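Local coordinates for protein glutathione S-transferase 2 (Onchocerca volvulus, PDB 1TU7) that conjugates glutathione to electrophilic substrates as a homodimeric pi-class transferase and appears to play a central part in the parasite's detoxification system, at residues Q24-I29 and R72-N77; I66-A71 and I147-Y152; D88-G93 and K130-R135; P115-I120 and I163-C168. All coordinates share one frame; numbering follows the deposited sequence.

The four contacts follow the two-domain plan of a cytosolic glutathione transferase. Interaction 1 lies within the thioredoxin-like N-terminal domain, interaction 2 joins that domain to the helical one, and interactions 3 and 4 join helices of the C-terminal domain. Interactions 1 and 2, centred about 8 Å apart, share helix 63-73 and meet at Leu76 N and Ala71 O (2.8 Å) and at Gln24 NE2 and Tyr152 OH (3.0 Å). Interaction 3 touches interaction 2 where Tyr149 packs on Asp88 and Cys91. Interaction 4 shares helix 109-132 with interaction 3, about 21 Å away between centres, and lies about 32 Å from interaction 1. The Arg68 and Met89 side chains each lie about 8 Å from a bound glutathione.

Interaction 1 (Q24-I29 and R72-N77); sequences QDIKFI and RKYNLN
Ile26 and Tyr74 supply the aromatic half of this contact, a CH-pi arrangement in which a methyl group sits over a phenol ring. Ile26 CD1 stands 3.5 Å from the centroid of the Tyr74 ring and only 8° off its normal, while Ile26 CG1 lies 3.6 Å from Tyr74 CZ, toward the hydroxyl end of the same face. The two side chains reach for each other head-on from their separate backbones. With CG1 of Ile26 anti to its own carbonyl carbon (chi1 -58°) and the chain extended beyond it, the ethyl arm reaches across to the ring. Tyr3 of strand 3-8 also touches both residues.

The second pairing sets an amide against a branched aliphatic group. Gln24 bends at its second torsion (chi2 -53°), bringing its terminal amide to the two methyls of Leu76: NE2 is 3.8 Å from CD2, and CD is 3.9 Å from CD1. Leu76 offers only methyl groups here, so the contact is van der Waals; the polar demand of Gln24 NE2 is met by the hydroxyl of Tyr152.

Charge plays its part within one segment. Lys27 NZ and Asp25 OD2 form a 2.9 Å salt bridge on the syn side of the carboxylate, beside the contact. Asp25, with positive phi, closes helix 15-23 in a Schellman motif. The arrangement joins the exits of helices 15-23 and 63-73 in the thioredoxin-like glutathione transferase domain.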
# COMPACT_ATOMS: atom_id res chain seq x y z
N GLN A 24 7.52 -21.16 2.25
CA GLN A 24 6.35 -22.03 2.28
C GLN A 24 6.49 -23.24 1.36
O GLN A 24 5.60 -24.09 1.33
CB GLN A 24 5.09 -21.24 1.96
CG GLN A 24 4.65 -20.27 3.05
CD GLN A 24 4.52 -20.94 4.38
OE1 GLN A 24 3.84 -21.95 4.49
NE2 GLN A 24 5.23 -20.45 5.38
N ASP A 25 7.61 -23.31 0.63
CA ASP A 25 7.89 -24.38 -0.33
C ASP A 25 6.82 -24.52 -1.39
O ASP A 25 6.43 -25.63 -1.79
CB ASP A 25 8.14 -25.71 0.39
CG ASP A 25 9.04 -26.60 -0.39
OD1 ASP A 25 8.97 -27.83 -0.17
OD2 ASP A 25 9.86 -26.16 -1.22
N ILE A 26 6.34 -23.37 -1.87
CA ILE A 26 5.43 -23.28 -3.00
C ILE A 26 6.30 -23.12 -4.22
O ILE A 26 6.98 -22.08 -4.40
CB ILE A 26 4.47 -22.09 -2.87
CG1 ILE A 26 3.67 -22.18 -1.58
CG2 ILE A 26 3.58 -21.99 -4.11
CD1 ILE A 26 3.02 -20.85 -1.22
N LYS A 27 6.36 -24.15 -5.05
CA LYS A 27 7.20 -24.10 -6.22
C LYS A 27 6.61 -23.15 -7.24
O LYS A 27 5.40 -23.13 -7.47
CB LYS A 27 7.41 -25.49 -6.81
CG LYS A 27 7.83 -26.53 -5.81
CD LYS A 27 9.12 -26.21 -5.17
CE LYS A 27 9.65 -27.53 -4.56
NZ LYS A 27 10.83 -27.41 -3.70
N PHE A 28 7.47 -22.33 -7.80
CA PHE A 28 7.08 -21.31 -8.76
C PHE A 28 8.15 -21.04 -9.82
O PHE A 28 9.36 -21.28 -9.60
CB PHE A 28 6.69 -19.99 -8.04
CG PHE A 28 7.87 -19.25 -7.44
CD1 PHE A 28 8.47 -19.68 -6.27
CD2 PHE A 28 8.34 -18.09 -8.04
CE1 PHE A 28 9.54 -18.98 -5.72
CE2 PHE A 28 9.41 -17.39 -7.50
CZ PHE A 28 9.99 -17.84 -6.33
N ILE A 29 7.70 -20.52 -10.96
CA ILE A 29 8.59 -19.99 -11.98
C ILE A 29 8.98 -18.59 -11.57
O ILE A 29 8.12 -17.71 -11.45
CB ILE A 29 7.95 -19.97 -13.37
CG1 ILE A 29 7.64 -21.39 -13.85
CG2 ILE A 29 8.85 -19.28 -14.35
CD1 ILE A 29 6.58 -21.41 -14.90
N ARG A 72 -3.95 -15.51 2.18
CA ARG A 72 -5.26 -16.17 2.40
C ARG A 72 -5.22 -17.64 1.95
O ARG A 72 -5.68 -18.52 2.66
CB ARG A 72 -6.37 -15.42 1.67
CG ARG A 72 -6.77 -14.13 2.33
CD ARG A 72 -7.96 -13.44 1.67
NE ARG A 72 -7.68 -13.06 0.28
CZ ARG A 72 -7.22 -11.89 -0.09
NH1 ARG A 72 -6.97 -10.95 0.81
NH2 ARG A 72 -6.99 -11.62 -1.38
N LYS A 73 -4.62 -17.90 0.80
CA LYS A 73 -4.59 -19.24 0.26
C LYS A 73 -3.82 -20.19 1.18
O LYS A 73 -4.23 -21.35 1.36
CB LYS A 73 -3.93 -19.26 -1.10
CG LYS A 73 -4.87 -19.13 -2.24
CD LYS A 73 -4.07 -19.38 -3.55
CE LYS A 73 -4.13 -20.78 -4.05
NZ LYS A 73 -3.84 -20.88 -5.54
N TYR A 74 -2.75 -19.69 1.80
CA TYR A 74 -1.86 -20.52 2.60
C TYR A 74 -1.97 -20.28 4.09
O TYR A 74 -1.11 -20.72 4.85
CB TYR A 74 -0.41 -20.37 2.11
CG TYR A 74 -0.10 -21.37 1.02
CD1 TYR A 74 -0.54 -21.18 -0.27
CD2 TYR A 74 0.54 -22.57 1.33
CE1 TYR A 74 -0.32 -22.17 -1.25
CE2 TYR A 74 0.80 -23.55 0.36
CZ TYR A 74 0.37 -23.33 -0.92
OH TYR A 74 0.63 -24.29 -1.89
N ASN A 75 -3.02 -19.60 4.53
CA ASN A 75 -3.27 -19.40 5.95
C ASN A 75 -2.19 -18.63 6.70
O ASN A 75 -1.88 -18.91 7.85
CB ASN A 75 -3.50 -20.78 6.61
CG ASN A 75 -4.33 -20.75 7.90
OD1 ASN A 75 -4.23 -21.70 8.74
ND2 ASN A 75 -5.09 -19.73 8.11
N LEU A 76 -1.61 -17.64 6.00
CA LEU A 76 -0.60 -16.75 6.55
C LEU A 76 -1.14 -15.31 6.69
O LEU A 76 -0.38 -14.36 6.64
CB LEU A 76 0.67 -16.76 5.68
CG LEU A 76 1.81 -17.64 6.18
CD1 LEU A 76 1.46 -19.10 6.01
CD2 LEU A 76 3.11 -17.29 5.47
N ASN A 77 -2.44 -15.19 6.90
CA ASN A 77 -3.16 -13.91 7.01
C ASN A 77 -3.74 -13.70 8.41
O ASN A 77 -4.70 -12.97 8.55
CB ASN A 77 -4.29 -13.90 5.99
CG ASN A 77 -4.87 -12.53 5.71
OD1 ASN A 77 -6.07 -12.43 5.40
ND2 ASN A 77 -4.04 -11.54 5.68

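Interaction 2 (I66-A71 and I147-Y152); sequences ILRHLA and ISYADY
Ala71 and Tyr149 bring their backbones to a CA separation of 6.0 Å, where the last turns of helix 63-73 meet the first turn of helix 149-164. The Tyr149 side chain fills the junction. Its CG is tucked between the backbone's N and C (chi1 66°), which sends the ring out from the helix start toward the other segment. Ala71 CB packs 3.5 Å from Tyr149 CD2, and Leu67 CG sits 3.8 Å from Tyr149 CD1, so the two residues contact the two delta carbons, one on each flank of the ring, both at an oblique inclination to it. In glutathione transferases this is the seam between the thioredoxin-like domain and the all-helical domain, and here one buried tyrosine contacts both sides of it, meeting helix 63-73 and also Ile87 of helix 81-107. Farther along the ring, Arg68 lays its aliphatic stem beside the phenol, with CG 3.5 Å from Tyr149 OH. The guanidinium plane is turned 73° from the ring, and the hydroxyl lies near that plane, at its edge. Arg68 NE forms a salt bridge with Asp88 of the second subunit, linking the seam to the dimer interface. At the helix start, Ser148 N donates to Asp151 OD2 over 2.9 Å, on the anti side of the carboxylate.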
# COMPACT_ATOMS: atom_id res chain seq x y z
N ILE A 66 -0.83 -9.26 -4.18
CA ILE A 66 -0.25 -10.58 -4.41
C ILE A 66 0.02 -11.24 -3.07
O ILE A 66 -0.36 -12.39 -2.83
CB ILE A 66 1.05 -10.48 -5.25
CG1 ILE A 66 0.77 -10.00 -6.68
CG2 ILE A 66 1.78 -11.83 -5.25
CD1 ILE A 66 2.00 -9.54 -7.45
N LEU A 67 0.69 -10.51 -2.19
CA LEU A 67 1.02 -11.05 -0.88
C LEU A 67 -0.22 -11.45 -0.08
O LEU A 67 -0.24 -12.51 0.54
CB LEU A 67 1.86 -10.04 -0.12
CG LEU A 67 3.11 -10.30 0.67
CD1 LEU A 67 3.94 -11.46 0.18
CD2 LEU A 67 3.87 -8.96 0.62
N ARG A 68 -1.24 -10.60 -0.06
CA ARG A 68 -2.46 -10.94 0.69
C ARG A 68 -3.22 -12.10 0.08
O ARG A 68 -3.81 -12.90 0.78
CB ARG A 68 -3.37 -9.73 0.85
CG ARG A 68 -2.85 -8.77 1.90
CD ARG A 68 -3.72 -7.57 2.13
NE ARG A 68 -3.58 -6.63 1.06
CZ ARG A 68 -2.65 -5.70 0.99
NH1 ARG A 68 -1.74 -5.63 2.00
NH2 ARG A 68 -2.58 -4.88 -0.03
N HIS A 69 -3.20 -12.22 -1.25
CA HIS A 69 -3.83 -13.36 -1.88
C HIS A 69 -3.13 -14.66 -1.48
O HIS A 69 -3.75 -15.63 -1.12
CB HIS A 69 -3.83 -13.20 -3.39
CG HIS A 69 -4.07 -14.45 -4.14
ND1 HIS A 69 -5.33 -14.97 -4.33
CD2 HIS A 69 -3.21 -15.29 -4.78
CE1 HIS A 69 -5.24 -16.07 -5.05
NE2 HIS A 69 -3.97 -16.28 -5.34
N LEU A 70 -1.80 -14.66 -1.57
CA LEU A 70 -1.06 -15.84 -1.16
C LEU A 70 -1.29 -16.15 0.32
O LEU A 70 -1.44 -17.32 0.70
CB LEU A 70 0.41 -15.64 -1.45
CG LEU A 70 0.81 -15.71 -2.93
CD1 LEU A 70 2.26 -15.29 -3.04
CD2 LEU A 70 0.59 -17.09 -3.47
N ALA A 71 -1.31 -15.10 1.14
CA ALA A 71 -1.55 -15.25 2.56
C ALA A 71 -2.89 -15.92 2.84
O ALA A 71 -2.97 -16.81 3.69
CB ALA A 71 -1.47 -13.94 3.23
N ILE A 147 3.83 -17.78 11.59
CA ILE A 147 4.31 -16.93 10.53
C ILE A 147 3.17 -16.32 9.75
O ILE A 147 2.08 -16.90 9.62
CB ILE A 147 5.29 -17.72 9.62
CG1 ILE A 147 6.09 -16.74 8.73
CG2 ILE A 147 4.55 -18.82 8.80
CD1 ILE A 147 7.53 -16.98 8.69
N SER A 148 3.41 -15.12 9.25
CA SER A 148 2.46 -14.40 8.42
C SER A 148 3.19 -13.73 7.28
O SER A 148 4.42 -13.64 7.29
CB SER A 148 1.72 -13.34 9.22
OG SER A 148 2.60 -12.31 9.68
N TYR A 149 2.45 -13.19 6.32
CA TYR A 149 3.11 -12.60 5.18
C TYR A 149 3.98 -11.42 5.59
O TYR A 149 5.00 -11.15 4.93
CB TYR A 149 2.14 -12.19 4.09
CG TYR A 149 1.18 -11.08 4.40
CD1 TYR A 149 1.49 -9.76 4.08
CD2 TYR A 149 -0.06 -11.32 4.98
CE1 TYR A 149 0.64 -8.73 4.33
CE2 TYR A 149 -0.96 -10.27 5.20
CZ TYR A 149 -0.60 -8.98 4.87
OH TYR A 149 -1.52 -7.96 5.09
N ALA A 150 3.59 -10.71 6.64
CA ALA A 150 4.32 -9.53 7.04
C ALA A 150 5.72 -9.86 7.51
O ALA A 150 6.61 -9.04 7.35
CB ALA A 150 3.56 -8.75 8.13
N ASP A 151 5.94 -11.06 8.03
CA ASP A 151 7.28 -11.46 8.42
C ASP A 151 8.27 -11.41 7.27
O ASP A 151 9.43 -10.98 7.45
CB ASP A 151 7.28 -12.87 9.02
CG ASP A 151 6.56 -12.94 10.33
OD1 ASP A 151 6.90 -12.16 11.25
OD2 ASP A 151 5.67 -13.78 10.49
N TYR A 152 7.86 -11.82 6.09
CA TYR A 152 8.77 -11.80 4.94
C TYR A 152 9.11 -10.39 4.52
O TYR A 152 10.23 -10.10 4.14
CB TYR A 152 8.18 -12.58 3.75
CG TYR A 152 7.79 -14.01 4.13
CD1 TYR A 152 6.45 -14.41 4.12
CD2 TYR A 152 8.75 -14.93 4.53
CE1 TYR A 152 6.11 -15.69 4.46
CE2 TYR A 152 8.40 -16.22 4.88
CZ TYR A 152 7.09 -16.57 4.86
OH TYR A 152 6.74 -17.86 5.21

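Interaction 3 (D88-G93 and K130-R135)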
# COMPACT_ATOMS: atom_id res chain seq x y z
N ASP A 88 -1.36 -6.45 8.45
CA ASP A 88 -1.50 -5.52 7.33
C ASP A 88 -0.92 -4.19 7.72
O ASP A 88 -0.09 -3.61 7.03
CB ASP A 88 -2.98 -5.43 7.01
CG ASP A 88 -3.31 -4.65 5.81
OD1 ASP A 88 -2.42 -4.07 5.15
OD2 ASP A 88 -4.54 -4.60 5.47
N MET A 89 -1.35 -3.70 8.87
CA MET A 89 -0.85 -2.43 9.39
C MET A 89 0.69 -2.47 9.47
O MET A 89 1.38 -1.54 9.07
CB MET A 89 -1.47 -2.17 10.76
CG MET A 89 -1.07 -0.89 11.39
SD MET A 89 -1.75 -0.74 13.08
CE MET A 89 -0.40 -1.31 14.02
N PHE A 90 1.23 -3.55 10.02
CA PHE A 90 2.68 -3.71 10.17
C PHE A 90 3.36 -3.69 8.79
O PHE A 90 4.32 -2.96 8.56
CB PHE A 90 2.98 -5.03 10.92
CG PHE A 90 4.31 -5.05 11.64
CD1 PHE A 90 4.35 -5.23 13.00
CD2 PHE A 90 5.49 -4.90 10.99
CE1 PHE A 90 5.51 -5.21 13.69
CE2 PHE A 90 6.68 -4.91 11.70
CZ PHE A 90 6.68 -5.05 13.05
N CYS A 91 2.83 -4.48 7.86
CA CYS A 91 3.37 -4.58 6.53
C CYS A 91 3.34 -3.23 5.82
O CYS A 91 4.30 -2.85 5.15
CB CYS A 91 2.63 -5.66 5.75
SG CYS A 91 3.53 -6.21 4.27
N GLU A 92 2.27 -2.48 6.01
CA GLU A 92 2.18 -1.14 5.45
C GLU A 92 3.26 -0.22 6.02
O GLU A 92 3.81 0.62 5.30
CB GLU A 92 0.80 -0.53 5.64
CG GLU A 92 -0.28 -1.19 4.79
CD GLU A 92 -0.06 -0.97 3.31
OE1 GLU A 92 0.27 -1.95 2.63
OE2 GLU A 92 -0.13 0.22 2.90
N GLY A 93 3.55 -0.34 7.31
CA GLY A 93 4.66 0.40 7.87
C GLY A 93 5.97 0.02 7.22
O GLY A 93 6.81 0.85 6.96
N LYS A 130 9.62 -1.20 18.65
CA LYS A 130 8.54 -0.97 19.59
C LYS A 130 7.29 -1.80 19.23
O LYS A 130 6.67 -2.42 20.09
CB LYS A 130 8.21 0.51 19.74
CG LYS A 130 7.10 0.86 20.73
CD LYS A 130 7.06 2.36 20.98
CE LYS A 130 6.07 2.71 22.09
NZ LYS A 130 5.99 4.17 22.38
N LEU A 131 6.92 -1.79 17.96
CA LEU A 131 5.68 -2.43 17.55
C LEU A 131 5.82 -3.94 17.60
O LEU A 131 4.91 -4.63 18.03
CB LEU A 131 5.32 -1.99 16.14
CG LEU A 131 3.90 -1.68 15.71
CD1 LEU A 131 3.68 -1.98 14.20
CD2 LEU A 131 2.78 -2.05 16.64
N LEU A 132 6.99 -4.45 17.21
CA LEU A 132 7.19 -5.89 17.20
C LEU A 132 6.95 -6.51 18.59
O LEU A 132 6.44 -7.63 18.69
CB LEU A 132 8.58 -6.21 16.68
CG LEU A 132 8.97 -7.67 16.60
CD1 LEU A 132 8.08 -8.42 15.61
CD2 LEU A 132 10.41 -7.77 16.17
N ALA A 133 7.26 -5.75 19.65
CA ALA A 133 7.11 -6.20 21.02
C ALA A 133 5.68 -6.56 21.40
O ALA A 133 5.45 -7.25 22.38
CB ALA A 133 7.61 -5.11 21.96
N THR A 134 4.70 -6.10 20.63
CA THR A 134 3.32 -6.19 21.10
C THR A 134 2.76 -7.60 21.09
O THR A 134 1.76 -7.85 21.74
CB THR A 134 2.35 -5.27 20.35
OG1 THR A 134 2.31 -5.63 18.98
CG2 THR A 134 2.75 -3.79 20.39
N ARG A 135 3.38 -8.51 20.34
CA ARG A 135 2.95 -9.91 20.33
C ARG A 135 4.15 -10.78 20.60
O ARG A 135 5.19 -10.58 20.04
CB ARG A 135 2.30 -10.27 18.99
CG ARG A 135 1.02 -9.49 18.78
CD ARG A 135 0.29 -9.79 17.51
NE ARG A 135 -0.97 -9.05 17.38
CZ ARG A 135 -2.19 -9.51 17.69
NH1 ARG A 135 -2.39 -10.72 18.18
NH2 ARG A 135 -3.25 -8.73 17.48
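Phe90 and Leu131 lie alongside each other, each pointing back toward the other's helix, and close a helix-helix contact inside the all-helical C-terminal domain of the glutathione transferase fold. Helix 81-107 contributes Met89 and Phe90; the end of helix 109-132 contributes Leu131 and Leu132.

Leu131 lies at the centre of the group. Its CD1 methyl comes 3.5 Å from Phe90 CD1 and 3.7 Å from CE1, meeting that side of the ring obliquely. Phe90 is placed for this by its first torsion, which leaves CG roughly opposite the backbone N (chi1 -155°) and carries the ring across to the neighbouring helix. The ring then presents its rim to the next residue: Leu132 N lies near the ring plane, 3.9 Å from Phe90 CE1, and Leu132 CB is 4.3 Å from CZ in a looser apolar contact.

Met89 reaches Leu131 on a different course. Its chain is extended through chi2 and turns at chi3 (96°), so that the terminal methyl, rather than the sulfur, does the touching: CE is 4.1 Å from Leu131 CD1. Phe47 of the second subunit also packs on Leu131, placing this buried cluster beside the dimer interface. A type I turn runs from Leu132 to Arg135. Just before it, the Leu131 carbonyl oxygen accepts two bonds, from Thr134 N at 3.0 Å and from Thr134 OG1 at 2.9 Å.

Interaction 4 (P115-I120 and I163-C168); sequences PYIKSI and ILDPHC
Leu164 and Tyr116 form the tight, buried side of a contact between two helices of the C-terminal glutathione transferase domain, 109-132 and 149-164. The two side chains run roughly perpendicular to one another, and Leu164 CD2 meets the edge of the Tyr116 ring near its plane, 3.7 Å from Tyr116 CD1. The tyrosine points its ring that way because CG is anti to the backbone N (chi1 178°). Met104 of helix 81-107 packs against both residues, and Leu97 and Tyr101 from that helix add to the cover of the ring. Ile117 marks the transition: its CG1 rests 3.9 Å from Leu164 CD2, while its branch methyl CG2 turns to the carboxylate of Asp165, 3.4 Å from OD2.

The other side is more open and polar. Asp165 is the first residue to leave helical geometry after helix 149-164, and its OD1 accepts from His167 N across 3.1 Å, an Asx turn in which the N-H approaches from above the carboxylate plane. Its other oxygen, OD2, faces the first segment. One water bridges the segments there, donating to Ile117 O and to Asp165 OD2, each 2.8 Å from the water oxygen.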
# COMPACT_ATOMS: atom_id res chain seq x y z
N PRO A 115 23.30 10.72 5.62
CA PRO A 115 22.23 11.33 6.42
C PRO A 115 21.07 10.38 6.66
O PRO A 115 20.48 10.39 7.73
CB PRO A 115 21.78 12.53 5.57
CG PRO A 115 22.94 12.83 4.72
CD PRO A 115 23.61 11.54 4.43
N TYR A 116 20.72 9.58 5.68
CA TYR A 116 19.65 8.61 5.88
C TYR A 116 20.03 7.62 6.97
O TYR A 116 19.27 7.40 7.92
CB TYR A 116 19.41 7.87 4.58
CG TYR A 116 18.34 6.79 4.64
CD1 TYR A 116 18.69 5.45 4.74
CD2 TYR A 116 17.00 7.12 4.56
CE1 TYR A 116 17.69 4.45 4.78
CE2 TYR A 116 16.00 6.14 4.59
CZ TYR A 116 16.37 4.81 4.69
OH TYR A 116 15.38 3.87 4.73
N ILE A 117 21.19 7.03 6.84
CA ILE A 117 21.73 6.09 7.82
C ILE A 117 21.81 6.69 9.22
O ILE A 117 21.43 6.04 10.19
CB ILE A 117 23.10 5.57 7.35
CG1 ILE A 117 22.94 4.66 6.13
CG2 ILE A 117 23.86 4.89 8.49
CD1 ILE A 117 24.25 4.28 5.52
N LYS A 118 22.30 7.92 9.32
CA LYS A 118 22.53 8.56 10.61
C LYS A 118 21.28 9.15 11.26
O LYS A 118 21.07 8.97 12.48
CB LYS A 118 23.60 9.65 10.45
N SER A 119 20.43 9.79 10.48
CA SER A 119 19.37 10.66 10.99
C SER A 119 17.94 10.25 10.72
O SER A 119 17.03 10.72 11.43
CB SER A 119 19.58 12.08 10.44
OG SER A 119 20.83 12.56 10.91
N ILE A 120 17.71 9.42 9.69
CA ILE A 120 16.36 8.96 9.37
C ILE A 120 16.14 7.53 9.85
O ILE A 120 15.18 7.24 10.56
CB ILE A 120 16.11 9.02 7.85
CG1 ILE A 120 16.32 10.45 7.30
CG2 ILE A 120 14.71 8.50 7.53
CD1 ILE A 120 15.39 11.46 7.89
N ILE A 163 22.49 -4.42 4.55
CA ILE A 163 23.42 -4.28 3.43
C ILE A 163 23.85 -2.80 3.36
O ILE A 163 25.04 -2.50 3.16
CB ILE A 163 22.78 -4.71 2.13
CG1 ILE A 163 22.53 -6.21 2.12
CG2 ILE A 163 23.71 -4.37 0.95
CD1 ILE A 163 21.71 -6.69 1.03
N LEU A 164 22.89 -1.88 3.51
CA LEU A 164 23.15 -0.45 3.43
C LEU A 164 24.07 0.02 4.55
O LEU A 164 25.04 0.78 4.32
CB LEU A 164 21.84 0.34 3.47
CG LEU A 164 22.00 1.84 3.19
CD1 LEU A 164 22.24 2.09 1.75
CD2 LEU A 164 20.74 2.56 3.67
N ASP A 165 23.77 -0.44 5.76
CA ASP A 165 24.45 -0.07 6.99
C ASP A 165 24.55 -1.33 7.83
O ASP A 165 23.59 -1.69 8.54
CB ASP A 165 23.66 1.00 7.74
CG ASP A 165 24.20 1.26 9.12
OD1 ASP A 165 25.36 0.86 9.38
OD2 ASP A 165 23.51 1.82 10.00
N PRO A 166 25.66 -2.04 7.74
CA PRO A 166 25.83 -3.27 8.52
C PRO A 166 25.54 -3.16 10.02
O PRO A 166 25.22 -4.17 10.61
CB PRO A 166 27.28 -3.66 8.24
CG PRO A 166 27.53 -3.12 6.87
CD PRO A 166 26.80 -1.83 6.82
N HIS A 167 25.64 -1.97 10.60
CA HIS A 167 25.44 -1.79 12.03
C HIS A 167 24.06 -1.31 12.42
O HIS A 167 23.82 -0.97 13.56
CB HIS A 167 26.47 -0.78 12.55
CG HIS A 167 27.88 -1.24 12.38
ND1 HIS A 167 28.38 -2.35 13.02
CD2 HIS A 167 28.88 -0.76 11.60
CE1 HIS A 167 29.64 -2.52 12.66
NE2 HIS A 167 29.97 -1.57 11.80
N CYS A 168 23.13 -1.21 11.46
CA CYS A 168 21.87 -0.49 11.75
C CYS A 168 20.98 -1.12 12.82
O CYS A 168 20.15 -0.42 13.42
CB CYS A 168 21.03 -0.23 10.48
SG CYS A 168 20.35 -1.70 9.67
O HOH W 1 21.33 3.34 10.80